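Local structure of pectate lyase (Paenibacillus sp. 0602, 5GT5) at residues A5-S13 with S184-T192; F132-E140 with W203-M211. The protein cleaves polygalacturonate and partly methylated pectins by beta-elimination, probably in an endo fashion with calcium as cofactor, as a secreted lyase of polysaccharide lyase family 1. The protein carries 1 engineered substitution. All coordinates share one frame; numbering follows the deposited sequence.

Contact 1. Residues A5-S13 with S184-T192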
loop_
_atom_site.group_PDB
_atom_site.type_symbol
_atom_site.label_atom_id
_atom_site.label_comp_id
_atom_site.label_asym_id
_atom_site.label_seq_id
_atom_site.Cartn_x
_atom_site.Cartn_y
_atom_site.Cartn_z
ATOM N N ALA A 5 -22.570 -0.757 11.892
ATOM C CA ALA A 5 -21.932 -0.975 10.611
ATOM C C ALA A 5 -21.846 0.332 9.796
ATOM O O ALA A 5 -21.080 0.396 8.902
ATOM C CB ALA A 5 -22.637 -2.012 9.823
ATOM N N ASP A 6 -22.658 1.318 10.165
ATOM C CA ASP A 6 -22.570 2.649 9.573
ATOM C C ASP A 6 -21.169 3.225 9.783
ATOM O O ASP A 6 -20.724 4.097 9.085
ATOM C CB ASP A 6 -23.598 3.605 10.172
ATOM C CG ASP A 6 -24.991 3.186 9.907
ATOM O OD1 ASP A 6 -25.161 2.436 9.002
ATOM O OD2 ASP A 6 -25.824 3.623 10.642
ATOM N N TYR A 7 -20.516 2.700 10.801
ATOM C CA TYR A 7 -19.183 3.151 11.187
ATOM C C TYR A 7 -18.011 2.363 10.606
ATOM O O TYR A 7 -16.864 2.671 10.900
ATOM C CB TYR A 7 -19.064 3.196 12.719
ATOM C CG TYR A 7 -20.092 4.090 13.331
ATOM C CD1 TYR A 7 -20.335 5.329 12.821
ATOM C CD2 TYR A 7 -20.837 3.678 14.410
ATOM C CE1 TYR A 7 -21.293 6.142 13.366
ATOM C CE2 TYR A 7 -21.760 4.494 14.991
ATOM C CZ TYR A 7 -22.000 5.727 14.477
ATOM O OH TYR A 7 -22.907 6.560 15.024
ATOM N N ASN A 8 -18.310 1.405 9.755
ATOM C CA ASN A 8 -17.255 0.629 9.106
ATOM C C ASN A 8 -16.265 1.492 8.341
ATOM O O ASN A 8 -16.645 2.500 7.737
ATOM C CB ASN A 8 -17.818 -0.376 8.091
ATOM C CG ASN A 8 -18.488 -1.556 8.735
ATOM O OD1 ASN A 8 -18.568 -1.658 9.962
ATOM N ND2 ASN A 8 -19.071 -2.402 7.899
ATOM N N LEU A 9 -15.014 1.055 8.336
ATOM C CA LEU A 9 -14.021 1.592 7.411
ATOM C C LEU A 9 -14.447 1.289 5.975
ATOM O O LEU A 9 -14.759 0.139 5.644
ATOM C CB LEU A 9 -12.661 0.957 7.704
ATOM C CG LEU A 9 -11.568 1.162 6.651
ATOM C CD1 LEU A 9 -11.210 2.651 6.491
ATOM C CD2 LEU A 9 -10.338 0.393 7.102
ATOM N N THR A 10 -14.501 2.325 5.141
ATOM C CA THR A 10 -14.759 2.165 3.706
ATOM C C THR A 10 -13.746 2.980 2.913
ATOM O O THR A 10 -12.939 3.734 3.471
ATOM C CB THR A 10 -16.149 2.667 3.327
ATOM O OG1 THR A 10 -16.164 4.093 3.483
ATOM C CG2 THR A 10 -17.223 2.083 4.228
ATOM N N GLY A 11 -13.776 2.816 1.602
ATOM C CA GLY A 11 -13.087 3.749 0.707
ATOM C C GLY A 11 -11.649 3.369 0.466
ATOM O O GLY A 11 -11.267 2.193 0.643
ATOM N N PHE A 12 -10.810 4.330 0.089
ATOM C CA PHE A 12 -9.463 3.981 -0.355
ATOM C C PHE A 12 -8.580 3.421 0.750
ATOM O O PHE A 12 -7.616 2.711 0.459
ATOM C CB PHE A 12 -8.769 5.180 -1.010
ATOM C CG PHE A 12 -9.312 5.529 -2.390
ATOM C CD1 PHE A 12 -9.104 4.696 -3.482
ATOM C CD2 PHE A 12 -10.032 6.707 -2.595
ATOM C CE1 PHE A 12 -9.602 5.016 -4.751
ATOM C CE2 PHE A 12 -10.520 7.045 -3.862
ATOM C CZ PHE A 12 -10.293 6.216 -4.950
ATOM N N SER A 13 -8.909 3.713 2.019
ATOM C CA SER A 13 -8.173 3.098 3.117
ATOM C C SER A 13 -8.621 1.694 3.441
ATOM O O SER A 13 -8.178 1.135 4.443
ATOM C CB SER A 13 -8.229 3.964 4.376
ATOM O OG SER A 13 -7.410 3.388 5.411
ATOM N N SER A 184 -1.399 7.541 -0.837
ATOM C CA SER A 184 -2.599 6.845 -1.329
ATOM C C SER A 184 -3.315 6.099 -0.207
ATOM O O SER A 184 -2.771 5.885 0.891
ATOM C CB SER A 184 -2.250 5.862 -2.449
ATOM O OG SER A 184 -1.344 4.884 -1.976
ATOM N N GLY A 185 -4.555 5.718 -0.459
ATOM C CA GLY A 185 -5.299 4.885 0.469
ATOM C C GLY A 185 -5.801 5.635 1.694
ATOM O O GLY A 185 -5.749 5.109 2.809
ATOM N N VAL A 186 -6.294 6.855 1.514
ATOM C CA VAL A 186 -6.732 7.670 2.637
ATOM C C VAL A 186 -8.259 7.691 2.686
ATOM O O VAL A 186 -8.903 7.886 1.658
ATOM C CB VAL A 186 -6.214 9.110 2.485
ATOM C CG1 VAL A 186 -6.666 9.986 3.674
ATOM C CG2 VAL A 186 -4.701 9.116 2.298
ATOM N N THR A 187 -8.814 7.457 3.878
ATOM C CA THR A 187 -10.228 7.700 4.132
ATOM C C THR A 187 -10.358 8.621 5.308
ATOM O O THR A 187 -9.754 8.375 6.362
ATOM C CB THR A 187 -11.016 6.408 4.409
ATOM O OG1 THR A 187 -11.023 5.611 3.221
ATOM C CG2 THR A 187 -12.475 6.733 4.818
ATOM N N ILE A 188 -11.145 9.680 5.129
ATOM C CA ILE A 188 -11.517 10.520 6.250
ATOM C C ILE A 188 -13.029 10.476 6.440
ATOM O O ILE A 188 -13.784 10.863 5.535
ATOM C CB ILE A 188 -11.048 11.993 6.061
ATOM C CG1 ILE A 188 -9.550 12.079 5.699
ATOM C CG2 ILE A 188 -11.372 12.802 7.313
ATOM C CD1 ILE A 188 -8.991 13.520 5.516
ATOM N N SER A 189 -13.480 9.982 7.608
ATOM C CA SER A 189 -14.912 9.740 7.786
ATOM C C SER A 189 -15.420 10.164 9.146
ATOM O O SER A 189 -14.653 10.261 10.121
ATOM C CB SER A 189 -15.278 8.276 7.524
ATOM O OG SER A 189 -14.593 7.401 8.417
ATOM N N TRP A 190 -16.718 10.458 9.201
ATOM C CA TRP A 190 -17.402 10.731 10.455
ATOM C C TRP A 190 -16.724 11.836 11.251
ATOM O O TRP A 190 -16.656 11.773 12.478
ATOM C CB TRP A 190 -17.552 9.430 11.301
ATOM C CG TRP A 190 -18.584 8.533 10.698
ATOM C CD1 TRP A 190 -18.375 7.401 9.948
ATOM C CD2 TRP A 190 -20.006 8.728 10.744
ATOM N NE1 TRP A 190 -19.592 6.879 9.538
ATOM C CE2 TRP A 190 -20.599 7.670 10.030
ATOM C CE3 TRP A 190 -20.829 9.663 11.368
ATOM C CZ2 TRP A 190 -21.980 7.559 9.876
ATOM C CZ3 TRP A 190 -22.212 9.537 11.220
ATOM C CH2 TRP A 190 -22.763 8.500 10.480
ATOM N N SER A 191 -16.225 12.849 10.556
ATOM C CA SER A 191 -15.424 13.910 11.181
ATOM C C SER A 191 -16.027 15.285 10.996
ATOM O O SER A 191 -16.736 15.529 10.017
ATOM C CB SER A 191 -13.965 13.871 10.694
ATOM O OG SER A 191 -13.356 12.634 11.101
ATOM N N THR A 192 -15.738 16.155 11.951
ATOM C CA THR A 192 -16.220 17.537 11.920
ATOM C C THR A 192 -15.055 18.481 11.698
ATOM O O THR A 192 -14.003 18.335 12.343
ATOM C CB THR A 192 -16.885 17.870 13.261
ATOM O OG1 THR A 192 -18.085 17.078 13.370
ATOM C CG2 THR A 192 -17.231 19.362 13.323
HETATM O O HOH W 1 -15.156 4.754 6.894
#
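Thr187 reaches from the strand into the N-terminal loop and grips it by one oxygen. Thr187 OG1 donates to Thr10 O over 2.7 Å, lying in the carbonyl plane. The same Thr187 OG1 also accepts from Ser13 N at 3.1 Å, the N-H...O angle being 162°. A chi1 of -66° sets OG1 anti to the carbonyl carbon of Thr187, pointing it between Thr10 O and Ser13 N. Packing is close here: Ser13 CB lies 3.1 Å from Gly185 O, and Gly185 CA makes a C-H...O contact of 3.2 Å with Phe12 O.

At the other end, the edge of the Tyr7 ring stands over the face of the Trp190 six-membered ring in a T-shaped stack, planes at 75°. Trp190 NE1 also donates to Asp6 O over 3.0 Å, a bent bond that meets the carbonyl from above its plane. Between these two grips the segments part, and a water bridges Asn8 O, Thr10 N and Ser189 OG; Asp6 is exposed to solvent.

The contact lays the N-terminal loop along strand 184-194 of the parallel beta-helix. Strands 160-165 and 262-271 flank that strand, supplying Trp163 and Thr264 against Thr187, while helix 419-423 packs on Trp190 and its Arg422 binds Tyr7 OH.

Contact 2. Residues F132-E140 with W203-M211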
loop_
_atom_site.group_PDB
_atom_site.type_symbol
_atom_site.label_atom_id
_atom_site.label_comp_id
_atom_site.label_asym_id
_atom_site.label_seq_id
_atom_site.Cartn_x
_atom_site.Cartn_y
_atom_site.Cartn_z
ATOM N N PHE A 132 -8.717 18.361 17.529
ATOM C CA PHE A 132 -7.528 19.120 17.235
ATOM C C PHE A 132 -7.870 20.601 17.318
ATOM O O PHE A 132 -8.834 21.065 16.687
ATOM C CB PHE A 132 -7.030 18.762 15.833
ATOM C CG PHE A 132 -6.618 17.330 15.707
ATOM C CD1 PHE A 132 -7.551 16.337 15.450
ATOM C CD2 PHE A 132 -5.293 16.979 15.865
ATOM C CE1 PHE A 132 -7.132 14.972 15.371
ATOM C CE2 PHE A 132 -4.873 15.669 15.742
ATOM C CZ PHE A 132 -5.789 14.657 15.524
ATOM N N ASP A 133 -7.101 21.343 18.118
ATOM C CA ASP A 133 -7.463 22.736 18.391
ATOM C C ASP A 133 -6.234 23.581 18.681
ATOM O O ASP A 133 -5.143 23.048 18.981
ATOM C CB ASP A 133 -8.456 22.826 19.577
ATOM C CG ASP A 133 -9.296 24.097 19.575
ATOM O OD1 ASP A 133 -9.195 24.930 18.652
ATOM O OD2 ASP A 133 -10.069 24.255 20.557
ATOM N N GLU A 134 -6.428 24.902 18.597
ATOM C CA GLU A 134 -5.436 25.911 18.984
ATOM C C GLU A 134 -4.140 25.816 18.187
ATOM O O GLU A 134 -3.042 25.633 18.724
ATOM C CB GLU A 134 -5.228 25.906 20.516
ATOM C CG GLU A 134 -6.544 26.150 21.250
ATOM C CD GLU A 134 -6.411 26.340 22.764
ATOM O OE1 GLU A 134 -5.284 26.387 23.306
ATOM O OE2 GLU A 134 -7.488 26.406 23.393
ATOM N N LEU A 135 -4.322 25.906 16.875
ATOM C CA LEU A 135 -3.224 25.881 15.912
ATOM C C LEU A 135 -3.455 26.953 14.839
ATOM O O LEU A 135 -2.998 26.802 13.694
ATOM C CB LEU A 135 -3.065 24.485 15.277
ATOM C CG LEU A 135 -1.703 24.214 14.611
ATOM C CD1 LEU A 135 -0.561 24.201 15.632
ATOM C CD2 LEU A 135 -1.725 22.897 13.877
ATOM N N TRP A 136 -4.132 28.045 15.218
ATOM C CA TRP A 136 -4.336 29.189 14.324
ATOM C C TRP A 136 -3.864 30.453 15.020
ATOM O O TRP A 136 -4.024 30.585 16.234
ATOM C CB TRP A 136 -5.814 29.334 13.928
ATOM C CG TRP A 136 -6.115 30.585 13.091
ATOM C CD1 TRP A 136 -6.094 30.692 11.721
ATOM C CD2 TRP A 136 -6.452 31.884 13.595
ATOM N NE1 TRP A 136 -6.414 31.986 11.348
ATOM C CE2 TRP A 136 -6.634 32.735 12.475
ATOM C CE3 TRP A 136 -6.618 32.409 14.894
ATOM C CZ2 TRP A 136 -6.969 34.082 12.619
ATOM C CZ3 TRP A 136 -6.964 33.740 15.038
ATOM C CH2 TRP A 136 -7.117 34.564 13.918
ATOM N N GLU A 137 -3.297 31.389 14.258
ATOM C CA GLU A 137 -3.071 32.765 14.719
ATOM C C GLU A 137 -3.231 33.684 13.531
ATOM O O GLU A 137 -3.230 33.244 12.397
ATOM C CB GLU A 137 -1.703 32.929 15.391
ATOM C CG GLU A 137 -0.526 32.828 14.414
ATOM C CD GLU A 137 0.790 33.186 15.071
ATOM O OE1 GLU A 137 0.826 33.310 16.327
ATOM O OE2 GLU A 137 1.785 33.342 14.331
ATOM N N TRP A 138 -3.429 34.964 13.826
ATOM C CA TRP A 138 -3.581 36.004 12.818
ATOM C C TRP A 138 -2.296 36.185 12.003
ATOM O O TRP A 138 -1.186 36.122 12.532
ATOM C CB TRP A 138 -3.965 37.284 13.577
ATOM C CG TRP A 138 -4.060 38.548 12.747
ATOM C CD1 TRP A 138 -3.072 39.475 12.556
ATOM C CD2 TRP A 138 -5.216 39.035 12.038
ATOM N NE1 TRP A 138 -3.544 40.511 11.777
ATOM C CE2 TRP A 138 -4.854 40.269 11.449
ATOM C CE3 TRP A 138 -6.519 38.557 11.866
ATOM C CZ2 TRP A 138 -5.740 41.023 10.669
ATOM C CZ3 TRP A 138 -7.432 39.324 11.102
ATOM C CH2 TRP A 138 -7.024 40.541 10.504
ATOM N N ASP A 139 -2.463 36.426 10.711
ATOM C CA ASP A 139 -1.308 36.609 9.839
ATOM C C ASP A 139 -1.024 38.069 9.475
ATOM O O ASP A 139 -1.677 38.626 8.577
ATOM C CB ASP A 139 -1.505 35.828 8.550
ATOM C CG ASP A 139 -0.431 36.101 7.550
ATOM O OD1 ASP A 139 0.728 36.419 7.950
ATOM O OD2 ASP A 139 -0.742 36.028 6.327
ATOM N N GLU A 140 -0.024 38.663 10.128
ATOM C CA GLU A 140 0.540 39.918 9.650
ATOM C C GLU A 140 1.654 39.714 8.626
ATOM O O GLU A 140 1.728 40.466 7.627
ATOM C CB GLU A 140 1.090 40.731 10.805
ATOM C CG GLU A 140 0.014 41.301 11.721
ATOM C CD GLU A 140 -0.701 42.518 11.146
ATOM O OE1 GLU A 140 -0.100 43.254 10.305
ATOM O OE2 GLU A 140 -1.878 42.762 11.545
ATOM N N TRP A 203 -11.254 31.382 20.691
ATOM C CA TRP A 203 -9.850 31.464 20.297
ATOM C C TRP A 203 -9.539 32.656 19.398
ATOM O O TRP A 203 -8.525 33.363 19.571
ATOM C CB TRP A 203 -9.461 30.162 19.590
ATOM C CG TRP A 203 -7.988 30.042 19.267
ATOM C CD1 TRP A 203 -7.409 30.114 18.026
ATOM C CD2 TRP A 203 -6.916 29.818 20.197
ATOM N NE1 TRP A 203 -6.049 29.949 18.129
ATOM C CE2 TRP A 203 -5.716 29.788 19.452
ATOM C CE3 TRP A 203 -6.859 29.686 21.588
ATOM C CZ2 TRP A 203 -4.464 29.585 20.043
ATOM C CZ3 TRP A 203 -5.618 29.488 22.180
ATOM C CH2 TRP A 203 -4.435 29.433 21.411
ATOM N N VAL A 204 -10.418 32.871 18.421
ATOM C CA VAL A 204 -10.276 34.010 17.531
ATOM C C VAL A 204 -10.516 35.338 18.280
ATOM O O VAL A 204 -9.785 36.300 18.076
ATOM C CB VAL A 204 -11.190 33.893 16.311
ATOM C CG1 VAL A 204 -11.200 35.209 15.519
ATOM C CG2 VAL A 204 -10.726 32.760 15.421
ATOM N N THR A 205 -11.496 35.377 19.171
ATOM C CA THR A 205 -11.739 36.612 19.918
ATOM C C THR A 205 -10.547 36.987 20.806
ATOM O O THR A 205 -10.177 38.165 20.887
ATOM C CB THR A 205 -12.998 36.464 20.754
ATOM O OG1 THR A 205 -14.107 36.277 19.870
ATOM C CG2 THR A 205 -13.236 37.727 21.631
ATOM N N ARG A 206 -9.926 35.985 21.432
ATOM C CA ARG A 206 -8.723 36.248 22.207
ATOM C C ARG A 206 -7.608 36.829 21.355
ATOM O O ARG A 206 -6.926 37.765 21.763
ATOM C CB ARG A 206 -8.234 35.009 22.939
ATOM C CG ARG A 206 -8.957 34.798 24.258
ATOM C CD ARG A 206 -8.590 33.463 24.902
ATOM N NE ARG A 206 -9.470 32.440 24.382
ATOM C CZ ARG A 206 -9.260 31.130 24.504
ATOM N NH1 ARG A 206 -8.178 30.685 25.146
ATOM N NH2 ARG A 206 -10.132 30.268 23.973
ATOM N N GLN A 207 -7.451 36.323 20.130
ATOM C CA GLN A 207 -6.449 36.905 19.247
ATOM C C GLN A 207 -6.788 38.365 18.905
ATOM O O GLN A 207 -5.921 39.241 18.924
ATOM C CB GLN A 207 -6.383 36.072 17.951
ATOM C CG GLN A 207 -5.546 36.685 16.805
ATOM C CD GLN A 207 -4.079 36.641 17.122
ATOM O OE1 GLN A 207 -3.386 35.710 16.716
ATOM N NE2 GLN A 207 -3.593 37.627 17.890
ATOM N N ILE A 208 -8.041 38.618 18.549
ATOM C CA ILE A 208 -8.423 39.972 18.143
ATOM C C ILE A 208 -8.336 40.953 19.330
ATOM O O ILE A 208 -7.860 42.079 19.165
ATOM C CB ILE A 208 -9.793 40.007 17.459
ATOM C CG1 ILE A 208 -9.655 39.796 15.942
ATOM C CG2 ILE A 208 -10.422 41.388 17.569
ATOM C CD1 ILE A 208 -9.050 38.474 15.521
ATOM N N ASN A 209 -8.732 40.511 20.522
ATOM C CA ASN A 209 -8.644 41.400 21.696
ATOM C C ASN A 209 -7.229 41.880 21.962
ATOM O O ASN A 209 -7.007 43.069 22.293
ATOM C CB ASN A 209 -9.202 40.703 22.939
ATOM C CG ASN A 209 -10.696 40.641 22.956
ATOM O OD1 ASN A 209 -11.384 41.291 22.159
ATOM N ND2 ASN A 209 -11.228 39.836 23.883
ATOM N N GLU A 210 -6.257 40.990 21.801
ATOM C CA GLU A 210 -4.857 41.366 21.989
ATOM C C GLU A 210 -4.480 42.493 21.033
ATOM O O GLU A 210 -3.823 43.472 21.425
ATOM C CB GLU A 210 -3.946 40.141 21.806
ATOM C CG GLU A 210 -2.434 40.397 21.947
ATOM C CD GLU A 210 -2.014 40.766 23.362
ATOM O OE1 GLU A 210 -2.658 40.287 24.336
ATOM O OE2 GLU A 210 -1.040 41.547 23.496
ATOM N N MET A 211 -4.901 42.379 19.781
ATOM C CA MET A 211 -4.523 43.382 18.791
ATOM C C MET A 211 -5.273 44.683 18.996
ATOM O O MET A 211 -4.708 45.753 18.762
ATOM C CB MET A 211 -4.735 42.825 17.375
ATOM C CG MET A 211 -3.859 41.582 17.128
ATOM S SD MET A 211 -3.858 41.040 15.421
ATOM C CE MET A 211 -5.545 40.518 15.236
HETATM O O HOH W 2 -9.708 27.624 22.758
HETATM O O HOH W 3 -7.530 28.017 25.637
#
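Trp203, in the first turn of helix 203-212, meets Glu134 with a ring face and Trp136 with its edge. Glu134 CG sits 3.6 Å from the centroid of the six-membered ring of Trp203, over the face, a CH-pi contact; the extended chain then lays the carboxylate nearly flat on the indole, the planes 14° apart. At the edge, Trp203 NE1 donates to Trp136 O over 2.8 Å, at an N-H...O angle of 157° and in the plane of the indole.

One turn along, Gln207 receives the loop backbone: Trp138 N lies 3.0 Å from Gln207 OE1 in an almost straight bond (175°), although the donor stands above the amide plane. Bending at chi2 turns this amide back to the loop, while Gln207 CG packs 3.7 Å from Trp136 CZ3 and Val204 CG2 covers a face of the Trp136 ring. Another turn on, Met211 lies over the Trp138 five-membered ring in a Met-aromatic contact, SD 3.6 Å from the centroid, with CE over the same face.

In the next shell, Glu140 OE2 accepts from Trp138 NE1 over 2.8 Å in the indole plane, helping to fix the ring's rotation. Two waters link Glu134 OE2 to the Arg206 guanidinium, and His114 binds Glu134 OE1. Glu137 sends its carboxylate away from the helix, to Asn149 ND2 and the backbone N of Leu81, Thr82 and His83, holding the loop on its other side.

Indole rings, Val204, Ile208 and the Met211 thioether form the apolar bulk, while each of the two direct hydrogen bonds joins a helix side chain to a backbone atom of the loop (Trp136 O, Trp138 N), outside any strand; water-mediated coupling to Arg206 would probably help stabilise a charged Glu134.

Contact 2 is a buried side-chain core, whereas contact 1 is only partly buried and reaches the surface at Asp6. The two lie on opposite sides of the chain's centre, their centres about 31 Å apart, yet strand 184-194 and helix 203-212 follow each other in the chain and both contacts reach the strands of the beta-helix. Contact 1 fastens a terminal loop to a strand of the beta-helix through a threonine hydroxyl and an indole N-H on loop backbone atoms, plus a bridging water, with one aromatic pair. In contact 2 a helix covers a loop leaving strand 131-133; indole and methionine packing dominates, and its bridging waters serve a carboxylate and a guanidinium instead.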